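Local coordinates for protein GH26C (Muricauda sp. MAR_2010_75, PDB 6Q78) that probably hydrolyses internal beta-1,4-mannosidic bonds of mannans with a TIM-barrel family 26 glycoside hydrolase domain, at residues Ser130-Phe133 and Phe134-Asn138; Gln139-Asp142 and Asp143-Ala147; Gln85-Ala88 and Phe89-Phe92; Ala204-Thr207 and Lys208-Gly212. All coordinates share one frame; numbering follows the deposited sequence.

Contact 1 (Ser130-Phe133 and Phe134-Asn138); sequences SNWF and FQQEN
W132 and Q136, one turn apart at the start of helix 132-150, make the main side-chain contact. The CG methylene of Q136 stands over one face of the indole, 3.6 Å from the centroid of the W132 six-membered ring and 10° off its normal, a CH-pi contact. Beyond it the Q136 amide lies almost flat on the indole, the two planes 12° apart, with Q136 CD 3.6 Å from W132 CZ2. A bend at chi2 (-57°) folds the glutamine chain back into this stack. Q135 crosses W132 at about a right angle, and its NE2 bonds the carbonyl of P129.

The backbone behind these groups is a capped helix start. N131 is the N-cap: its OD1 accepts from F134 N at 3.1 Å, with the donor tilted from the amide plane. Placing CG anti to the asparagine's own N brings OD1 near F134 N, while ND2 is held by the carbonyl of L124. The first regular bonds follow, Q135 N to N131 O at 2.9 Å and E137 N to F133 O at 2.9 Å. Further out, F119 meets W132 edge-to-face, and E137 forms a salt bridge with K202. N131 OD1 thus supplies a side-chain acceptor for F134 N at the start of the helix, while the stack covers one indole face with an amide that brings no charge.

Contact 2 (Gln139-Asp142 and Asp143-Ala147); sequences QIRD and DVLRA
This is a contact between successive turns in the middle of helix 132-150, the helix of the beta-alpha-beta unit that links barrel strands 112-116 and 153-157. Four i to i+4 backbone bonds carry it. V144 N reaches I140 O at 2.9 Å and L145 N reaches R141 O at the same 2.9 Å, both nearly along the C=O axis; D143 N to Q139 O and R146 N to D142 O flank them.

On the inner side I140 and V144 meet through their CG2 methyls, 4.2 Å apart, and both side chains rest on S115 and F156 of the two strands. Another side of the helix pairs R141 with L145. The arginine chain runs extended from CG, which is anti to the backbone N (chi1 -176°), and carries its guanidinium out above the leucine. L145 CD1 lies 3.8 Å above the guanidinium plane toward its rim, and 3.9 Å from R141 NH1. R141 NH2 continues to the carbonyl of S209, near the C-terminal end of helix 193-208. The D143 carboxylate carbon CG packs 3.4 Å from Q139 O of the preceding turn, and the side chain also meets F89 and S90. R146 extends to the F89 ring in a cation-pi contact.

Aliphatic groups therefore seat the helix on the sheet, while R141 offers a face to a methyl and keeps N-H groups for a hydrogen bond to a neighbouring loop.

Contact 3 (Gln85-Ala88 and Phe89-Phe92); sequences QQDA and FSSF
The chain turns sharply where strand 81-86 of the barrel ends and the loop toward helix 101-106 begins. A type II beta turn spans Q85 to A88, and the carbonyl of D87 then organises the next bend. D87 O receives two backbone N-H groups. S91 N, 2.9 Å from D87 O, lies near the C=O direction (160°), although its N-H...O angle is bent to 142°; S90 N, 3.1 Å from D87 O, comes in from well above the carbonyl plane. The two donors thus approach this oxygen from different directions.

Side chains add a modest layer. D87 CB lies 3.5 Å from S90 OG and 3.8 Å from S91 CB, packing the aspartate stem against both serines. S90 OG is brought there by a chi1 of 56°, which sets it between its own N and carbonyl carbon. S91 OG instead takes the position anti to its N and bonds the carbonyl of N375. The edge of the loop is tied by water: one molecule donates to A88 O at 2.7 Å and to S91 O at 2.9 Å, and a second lies 3.0 Å from Q86 O and also near S91 O. F92 CE2 approaches A88 O at 3.8 Å.

On the helix side of the bend, the F89 side chain packs against L113 of strand 112-116 and against A147 and M150 of helix 132-150, with its CB against D143. The loop therefore folds round one carbonyl that accepts two N-H groups, with two waters joining the carbonyls of Q86, A88 and S91 and its F89 side chain packed on the helix.

Contact 4 (Ala204-Thr207 and Lys208-Gly212); sequences ASFT and KSLVG
F206 and L210 form the close-packed side of the contact where helix 193-208 gives way to loop. L210 CD2 comes to 3.9 Å from F206 CE1, the two side chains slanting past each other, and L210 CG sits 3.5 Å from F206 O. F206 has CG anti to its backbone N (chi1 178°), which brings the ring to the leucine.

The same F206 carbonyl takes two bonds from S209. The hydroxyl donates from S209 OG to F206 O at 2.7 Å, 20° from the carbonyl plane, whereas S209 N, 3.1 Å from F206 O, lies far above that plane. A chi1 of 85° keeps OG between the serine's own N and carbonyl carbon, close enough to close this small ring. K208 N still makes an i to i+4 bond to A204 O at 2.8 Å. S209 N and L210 N make i to i+3 bonds, to F206 O and T207 O respectively, the latter a long 3.3 Å.

The outer side is looser. S205 is exposed and its OG bonds the carbonyl of K202. K208 lays CG against A204 O at 3.3 Å, then runs extended until NZ bonds the carbonyl of L260.

Inward, T207 and L210 rest on I220 of strand 220-223. T207 OG1 bonds I203 O within the preceding turn, and T207 O also accepts from N264 ND2. F206 faces E137 and R141 of helix 132-150, and L210 faces R141 and V144, so this part of the chain lies against both helix 132-150 and strand 220-223.

How the contacts relate
Along the chain the order is contact 3, contact 1, contact 2, contact 4, all within the family 26 barrel. Contacts 1 and 2 are consecutive parts of helix 132-150, their centres about 13 Å apart. Contact 2 lies between contacts 3 and 4, with its centre about 11 Å from the centre of each, and it touches both. Contact 1 touches contact 4 through E137 CG and F206 CE2, 3.7 Å apart, but does not touch contact 3. Contacts 3 and 4 stay apart, nearest atoms about 11 Å. One helix thus joins the loop after strand 81-86 to the end of helix 193-208.

Contact 1 (Ser130-Phe133 and Phe134-Asn138)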
loop_
_atom_site.group_PDB
_atom_site.type_symbol
_atom_site.label_atom_id
_atom_site.label_comp_id
_atom_site.label_asym_id
_atom_site.label_seq_id
_atom_site.Cartn_x
_atom_site.Cartn_y
_atom_site.Cartn_z
ATOM N N SER A 130 -21.630 13.601 -14.124
ATOM C CA SER A 130 -22.824 13.019 -13.507
ATOM C C SER A 130 -22.563 11.626 -12.956
ATOM O O SER A 130 -23.440 11.065 -12.275
ATOM C CB SER A 130 -23.959 12.936 -14.523
ATOM O OG SER A 130 -23.741 11.901 -15.493
ATOM N N ASN A 131 -21.398 11.067 -13.232
ATOM C CA ASN A 131 -21.176 9.656 -12.973
ATOM C C ASN A 131 -20.547 9.490 -11.602
ATOM O O ASN A 131 -19.539 10.120 -11.304
ATOM C CB ASN A 131 -20.265 9.146 -14.083
ATOM C CG ASN A 131 -19.948 7.656 -13.944
ATOM O OD1 ASN A 131 -19.261 7.240 -13.028
ATOM N ND2 ASN A 131 -20.438 6.846 -14.893
ATOM N N TRP A 132 -21.166 8.659 -10.753
ATOM C CA TRP A 132 -20.695 8.552 -9.365
ATOM C C TRP A 132 -19.272 8.012 -9.289
ATOM O O TRP A 132 -18.486 8.458 -8.455
ATOM C CB TRP A 132 -21.668 7.686 -8.539
ATOM C CG TRP A 132 -21.272 7.587 -7.082
ATOM C CD1 TRP A 132 -21.448 8.553 -6.120
ATOM C CD2 TRP A 132 -20.568 6.510 -6.449
ATOM N NE1 TRP A 132 -20.922 8.135 -4.925
ATOM C CE2 TRP A 132 -20.385 6.880 -5.091
ATOM C CE3 TRP A 132 -20.066 5.279 -6.898
ATOM C CZ2 TRP A 132 -19.740 6.040 -4.168
ATOM C CZ3 TRP A 132 -19.421 4.453 -5.987
ATOM C CH2 TRP A 132 -19.245 4.858 -4.635
ATOM N N PHE A 133 -18.926 7.055 -10.139
ATOM C CA PHE A 133 -17.581 6.499 -10.091
ATOM C C PHE A 133 -16.552 7.543 -10.495
ATOM O O PHE A 133 -15.493 7.635 -9.867
ATOM C CB PHE A 133 -17.469 5.251 -10.975
ATOM C CG PHE A 133 -18.369 4.140 -10.538
ATOM C CD1 PHE A 133 -18.029 3.313 -9.467
ATOM C CD2 PHE A 133 -19.583 3.970 -11.167
ATOM C CE1 PHE A 133 -18.919 2.342 -9.054
ATOM C CE2 PHE A 133 -20.453 2.964 -10.748
ATOM C CZ PHE A 133 -20.109 2.187 -9.686
ATOM N N PHE A 134 -16.873 8.379 -11.496
ATOM C CA PHE A 134 -15.965 9.467 -11.840
ATOM C C PHE A 134 -15.879 10.475 -10.705
ATOM O O PHE A 134 -14.798 11.028 -10.438
ATOM C CB PHE A 134 -16.387 10.141 -13.157
ATOM C CG PHE A 134 -15.540 11.334 -13.478
ATOM C CD1 PHE A 134 -16.030 12.611 -13.347
ATOM C CD2 PHE A 134 -14.218 11.135 -13.815
ATOM C CE1 PHE A 134 -15.215 13.707 -13.606
ATOM C CE2 PHE A 134 -13.379 12.222 -14.057
ATOM C CZ PHE A 134 -13.873 13.498 -13.962
ATOM N N GLN A 135 -16.999 10.751 -10.023
ATOM C CA GLN A 135 -16.931 11.645 -8.867
ATOM C C GLN A 135 -15.978 11.095 -7.818
ATOM O O GLN A 135 -15.217 11.867 -7.193
ATOM C CB GLN A 135 -18.332 11.851 -8.278
ATOM C CG GLN A 135 -19.240 12.639 -9.207
ATOM C CD GLN A 135 -20.677 12.612 -8.759
ATOM O OE1 GLN A 135 -20.978 12.193 -7.639
ATOM N NE2 GLN A 135 -21.588 13.051 -9.640
ATOM N N GLN A 136 -15.981 9.769 -7.595
ATOM C CA GLN A 136 -15.032 9.179 -6.637
ATOM C C GLN A 136 -13.607 9.330 -7.142
ATOM O O GLN A 136 -12.708 9.669 -6.364
ATOM C CB GLN A 136 -15.371 7.701 -6.398
ATOM C CG GLN A 136 -16.794 7.508 -5.779
ATOM C CD GLN A 136 -16.938 8.271 -4.473
ATOM O OE1 GLN A 136 -16.277 7.947 -3.484
ATOM N NE2 GLN A 136 -17.745 9.314 -4.478
ATOM N N GLU A 137 -13.391 9.074 -8.432
ATOM C CA GLU A 137 -12.078 9.240 -9.057
ATOM C C GLU A 137 -11.559 10.654 -8.841
ATOM O O GLU A 137 -10.384 10.853 -8.478
ATOM C CB GLU A 137 -12.226 8.959 -10.554
ATOM C CG GLU A 137 -10.991 9.348 -11.343
ATOM C CD GLU A 137 -11.131 9.010 -12.812
ATOM O OE1 GLU A 137 -11.817 8.023 -13.123
ATOM O OE2 GLU A 137 -10.533 9.710 -13.669
ATOM N N ASN A 138 -12.421 11.644 -9.022
ATOM C CA ASN A 138 -11.988 13.032 -8.887
ATOM C C ASN A 138 -11.680 13.389 -7.445
ATOM O O ASN A 138 -10.745 14.172 -7.175
ATOM C CB ASN A 138 -13.090 13.937 -9.406
ATOM C CG ASN A 138 -12.654 15.343 -9.528
ATOM O OD1 ASN A 138 -11.901 15.688 -10.441
ATOM N ND2 ASN A 138 -13.129 16.187 -8.619
#

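Contact 2 (Gln139-Asp142 and Asp143-Ala147)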
loop_
_atom_site.group_PDB
_atom_site.type_symbol
_atom_site.label_atom_id
_atom_site.label_comp_id
_atom_site.label_asym_id
_atom_site.label_seq_id
_atom_site.Cartn_x
_atom_site.Cartn_y
_atom_site.Cartn_z
ATOM N N GLN A 139 -12.459 12.848 -6.504
ATOM C CA GLN A 139 -12.136 13.062 -5.098
ATOM C C GLN A 139 -10.810 12.393 -4.715
ATOM O O GLN A 139 -10.000 12.984 -3.976
ATOM C CB GLN A 139 -13.264 12.542 -4.205
ATOM C CG GLN A 139 -12.937 12.916 -2.707
ATOM C CD GLN A 139 -12.849 14.440 -2.507
ATOM O OE1 GLN A 139 -11.765 15.023 -2.215
ATOM N NE2 GLN A 139 -13.974 15.096 -2.681
ATOM N N ILE A 140 -10.550 11.176 -5.219
ATOM C CA ILE A 140 -9.252 10.538 -5.003
ATOM C C ILE A 140 -8.145 11.413 -5.558
ATOM O O ILE A 140 -7.125 11.673 -4.890
ATOM C CB ILE A 140 -9.235 9.134 -5.637
ATOM C CG1 ILE A 140 -10.171 8.212 -4.872
ATOM C CG2 ILE A 140 -7.790 8.584 -5.605
ATOM C CD1 ILE A 140 -10.578 6.945 -5.682
ATOM N N ARG A 141 -8.329 11.888 -6.783
ATOM C CA ARG A 141 -7.288 12.725 -7.404
ATOM C C ARG A 141 -7.012 13.982 -6.563
ATOM O O ARG A 141 -5.843 14.309 -6.264
ATOM C CB ARG A 141 -7.739 13.115 -8.819
ATOM C CG ARG A 141 -6.692 13.904 -9.599
ATOM C CD ARG A 141 -7.019 13.912 -11.126
ATOM N NE ARG A 141 -5.971 14.646 -11.842
ATOM C CZ ARG A 141 -5.935 15.978 -11.855
ATOM N NH1 ARG A 141 -6.869 16.666 -11.200
ATOM N NH2 ARG A 141 -4.976 16.637 -12.502
ATOM N N ASP A 142 -8.072 14.646 -6.081
ATOM C CA ASP A 142 -7.882 15.829 -5.238
ATOM C C ASP A 142 -7.152 15.481 -3.932
ATOM O O ASP A 142 -6.266 16.233 -3.499
ATOM C CB ASP A 142 -9.228 16.435 -4.902
ATOM C CG ASP A 142 -9.852 17.191 -6.080
ATOM O OD1 ASP A 142 -9.186 17.371 -7.141
ATOM O OD2 ASP A 142 -11.012 17.604 -5.936
ATOM N N ASP A 143 -7.478 14.342 -3.310
ATOM C CA ASP A 143 -6.820 13.977 -2.049
ATOM C C ASP A 143 -5.354 13.618 -2.280
ATOM O O ASP A 143 -4.487 13.977 -1.463
ATOM C CB ASP A 143 -7.552 12.788 -1.401
ATOM C CG ASP A 143 -8.895 13.160 -0.796
ATOM O OD1 ASP A 143 -9.645 12.210 -0.373
ATOM O OD2 ASP A 143 -9.225 14.353 -0.752
ATOM N N VAL A 144 -5.051 12.949 -3.406
ATOM C CA VAL A 144 -3.668 12.594 -3.730
ATOM C C VAL A 144 -2.831 13.847 -4.005
ATOM O O VAL A 144 -1.667 13.940 -3.566
ATOM C CB VAL A 144 -3.670 11.607 -4.912
ATOM C CG1 VAL A 144 -2.266 11.453 -5.567
ATOM C CG2 VAL A 144 -4.144 10.234 -4.413
ATOM N N LEU A 145 -3.390 14.805 -4.755
ATOM C CA LEU A 145 -2.647 16.034 -5.020
ATOM C C LEU A 145 -2.443 16.825 -3.743
ATOM O O LEU A 145 -1.347 17.389 -3.531
ATOM C CB LEU A 145 -3.347 16.901 -6.073
ATOM C CG LEU A 145 -3.531 16.270 -7.451
ATOM C CD1 LEU A 145 -4.304 17.271 -8.354
ATOM C CD2 LEU A 145 -2.179 15.950 -8.070
ATOM N N ARG A 146 -3.472 16.884 -2.876
ATOM C CA ARG A 146 -3.333 17.517 -1.560
ATOM C C ARG A 146 -2.217 16.849 -0.766
ATOM O O ARG A 146 -1.342 17.520 -0.179
ATOM C CB ARG A 146 -4.658 17.368 -0.804
ATOM C CG ARG A 146 -4.614 17.613 0.727
ATOM C CD ARG A 146 -6.039 17.578 1.276
ATOM N NE ARG A 146 -6.133 17.587 2.724
ATOM C CZ ARG A 146 -7.272 17.402 3.380
ATOM N NH1 ARG A 146 -8.393 17.169 2.703
ATOM N NH2 ARG A 146 -7.290 17.432 4.709
ATOM N N ALA A 147 -2.214 15.512 -0.749
ATOM C CA ALA A 147 -1.169 14.796 -0.022
ATOM C C ALA A 147 0.212 15.143 -0.569
ATOM O O ALA A 147 1.140 15.448 0.201
ATOM C CB ALA A 147 -1.419 13.278 -0.100
#

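Contact 3 (Gln85-Ala88 and Phe89-Phe92)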
loop_
_atom_site.group_PDB
_atom_site.type_symbol
_atom_site.label_atom_id
_atom_site.label_comp_id
_atom_site.label_asym_id
_atom_site.label_seq_id
_atom_site.Cartn_x
_atom_site.Cartn_y
_atom_site.Cartn_z
ATOM N N GLN A 85 -2.489 6.147 6.578
ATOM C CA GLN A 85 -3.803 5.525 6.700
ATOM C C GLN A 85 -4.537 5.608 5.362
ATOM O O GLN A 85 -4.474 6.632 4.649
ATOM C CB GLN A 85 -4.627 6.159 7.844
ATOM C CG GLN A 85 -5.996 5.509 8.057
ATOM C CD GLN A 85 -6.542 5.767 9.472
ATOM O OE1 GLN A 85 -6.205 6.758 10.127
ATOM N NE2 GLN A 85 -7.384 4.865 9.944
ATOM N N GLN A 86 -5.231 4.521 5.045
ATOM C CA GLN A 86 -6.057 4.456 3.838
ATOM C C GLN A 86 -7.167 5.504 3.936
ATOM O O GLN A 86 -7.835 5.614 4.970
ATOM C CB GLN A 86 -6.681 3.059 3.743
ATOM C CG GLN A 86 -7.418 2.791 2.450
ATOM C CD GLN A 86 -6.484 2.558 1.285
ATOM O OE1 GLN A 86 -5.283 2.471 1.439
ATOM N NE2 GLN A 86 -7.076 2.441 0.085
ATOM N N ASP A 87 -7.374 6.253 2.844
ATOM C CA ASP A 87 -8.487 7.208 2.744
ATOM C C ASP A 87 -8.528 8.196 3.904
ATOM O O ASP A 87 -9.597 8.589 4.392
ATOM C CB ASP A 87 -9.824 6.479 2.555
ATOM C CG ASP A 87 -9.886 5.730 1.238
ATOM O OD1 ASP A 87 -9.260 6.152 0.268
ATOM O OD2 ASP A 87 -10.571 4.691 1.170
ATOM N N ALA A 88 -7.349 8.624 4.345
ATOM C CA ALA A 88 -7.293 9.472 5.543
ATOM C C ALA A 88 -8.054 10.789 5.354
ATOM O O ALA A 88 -8.506 11.375 6.346
ATOM C CB ALA A 88 -5.839 9.754 5.907
ATOM N N PHE A 89 -8.160 11.303 4.122
ATOM C CA PHE A 89 -8.825 12.589 3.885
ATOM C C PHE A 89 -10.295 12.473 3.465
ATOM O O PHE A 89 -10.946 13.519 3.296
ATOM C CB PHE A 89 -8.033 13.413 2.860
ATOM C CG PHE A 89 -6.593 13.699 3.264
ATOM C CD1 PHE A 89 -6.272 14.123 4.539
ATOM C CD2 PHE A 89 -5.581 13.566 2.335
ATOM C CE1 PHE A 89 -4.955 14.378 4.903
ATOM C CE2 PHE A 89 -4.249 13.819 2.688
ATOM C CZ PHE A 89 -3.946 14.226 3.987
ATOM N N SER A 90 -10.840 11.253 3.375
ATOM C CA SER A 90 -12.208 11.054 2.891
ATOM C C SER A 90 -13.029 10.039 3.687
ATOM O O SER A 90 -14.243 9.914 3.431
ATOM C CB SER A 90 -12.158 10.582 1.429
ATOM O OG SER A 90 -11.365 9.386 1.292
ATOM N N SER A 91 -12.428 9.292 4.620
ATOM C CA SER A 91 -13.143 8.291 5.407
ATOM C C SER A 91 -12.823 8.520 6.872
ATOM O O SER A 91 -11.648 8.589 7.251
ATOM C CB SER A 91 -12.753 6.870 4.980
ATOM O OG SER A 91 -13.710 5.917 5.479
ATOM N N PHE A 92 -13.869 8.710 7.681
ATOM C CA PHE A 92 -13.709 9.138 9.053
ATOM C C PHE A 92 -14.584 8.301 9.963
ATOM O O PHE A 92 -15.703 7.930 9.589
ATOM C CB PHE A 92 -14.130 10.612 9.211
ATOM C CG PHE A 92 -13.580 11.525 8.135
ATOM C CD1 PHE A 92 -14.297 11.750 6.968
ATOM C CD2 PHE A 92 -12.353 12.142 8.303
ATOM C CE1 PHE A 92 -13.793 12.599 5.979
ATOM C CE2 PHE A 92 -11.846 13.000 7.334
ATOM C CZ PHE A 92 -12.560 13.223 6.171
HETATM O O HOH W 1 -9.542 6.549 7.191
HETATM O O HOH W 2 -9.440 10.033 8.523
#

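Contact 4 (Ala204-Thr207 and Lys208-Gly212)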
loop_
_atom_site.group_PDB
_atom_site.type_symbol
_atom_site.label_atom_id
_atom_site.label_comp_id
_atom_site.label_asym_id
_atom_site.label_seq_id
_atom_site.Cartn_x
_atom_site.Cartn_y
_atom_site.Cartn_z
ATOM N N ALA A 204 -2.884 4.134 -16.221
ATOM C CA ALA A 204 -1.778 4.955 -16.711
ATOM C C ALA A 204 -2.215 6.385 -16.977
ATOM O O ALA A 204 -1.492 7.328 -16.616
ATOM C CB ALA A 204 -1.194 4.330 -17.977
ATOM N N SER A 205 -3.371 6.582 -17.626
ATOM C CA SER A 205 -3.802 7.942 -17.925
ATOM C C SER A 205 -4.114 8.697 -16.638
ATOM O O SER A 205 -3.755 9.882 -16.502
ATOM C CB SER A 205 -4.979 7.949 -18.904
ATOM O OG SER A 205 -6.131 7.418 -18.308
ATOM N N PHE A 206 -4.723 8.025 -15.655
ATOM C CA PHE A 206 -4.952 8.694 -14.381
ATOM C C PHE A 206 -3.626 9.051 -13.732
ATOM O O PHE A 206 -3.441 10.175 -13.227
ATOM C CB PHE A 206 -5.779 7.786 -13.449
ATOM C CG PHE A 206 -6.021 8.369 -12.087
ATOM C CD1 PHE A 206 -5.125 8.152 -11.050
ATOM C CD2 PHE A 206 -7.127 9.178 -11.856
ATOM C CE1 PHE A 206 -5.371 8.687 -9.789
ATOM C CE2 PHE A 206 -7.352 9.738 -10.607
ATOM C CZ PHE A 206 -6.491 9.498 -9.581
ATOM N N THR A 207 -2.712 8.080 -13.675
ATOM C CA THR A 207 -1.447 8.317 -12.975
ATOM C C THR A 207 -0.633 9.433 -13.640
ATOM O O THR A 207 -0.038 10.283 -12.948
ATOM C CB THR A 207 -0.670 7.005 -12.940
ATOM O OG1 THR A 207 -1.406 6.031 -12.183
ATOM C CG2 THR A 207 0.703 7.185 -12.266
ATOM N N LYS A 208 -0.598 9.468 -14.980
ATOM C CA LYS A 208 0.162 10.514 -15.663
ATOM C C LYS A 208 -0.523 11.867 -15.605
ATOM O O LYS A 208 0.099 12.863 -16.006
ATOM C CB LYS A 208 0.346 10.148 -17.114
ATOM C CG LYS A 208 1.249 8.995 -17.350
ATOM C CD LYS A 208 1.267 8.767 -18.867
ATOM C CE LYS A 208 2.159 7.695 -19.255
ATOM N NZ LYS A 208 2.127 7.678 -20.755
ATOM N N SER A 209 -1.758 11.934 -15.104
ATOM C CA SER A 209 -2.483 13.186 -14.955
ATOM C C SER A 209 -2.192 13.864 -13.629
ATOM O O SER A 209 -2.637 14.997 -13.433
ATOM C CB SER A 209 -4.008 12.976 -15.046
ATOM O OG SER A 209 -4.576 12.595 -13.793
ATOM N N LEU A 210 -1.485 13.193 -12.707
ATOM C CA LEU A 210 -1.322 13.700 -11.341
ATOM C C LEU A 210 -0.179 14.702 -11.313
ATOM O O LEU A 210 0.990 14.313 -11.184
ATOM C CB LEU A 210 -1.017 12.546 -10.388
ATOM C CG LEU A 210 -2.086 11.476 -10.307
ATOM C CD1 LEU A 210 -1.572 10.314 -9.453
ATOM C CD2 LEU A 210 -3.380 12.082 -9.671
ATOM N N VAL A 211 -0.507 15.987 -11.431
ATOM C CA VAL A 211 0.499 17.062 -11.425
ATOM C C VAL A 211 0.312 17.893 -10.156
ATOM O O VAL A 211 -0.768 18.456 -9.929
ATOM C CB VAL A 211 0.422 17.933 -12.688
ATOM C CG1 VAL A 211 1.485 19.043 -12.577
ATOM C CG2 VAL A 211 0.617 17.092 -13.941
ATOM N N GLY A 212 1.365 17.966 -9.327
ATOM C CA GLY A 212 1.303 18.732 -8.088
ATOM C C GLY A 212 1.321 20.231 -8.340
ATOM O O GLY A 212 1.500 20.718 -9.462
#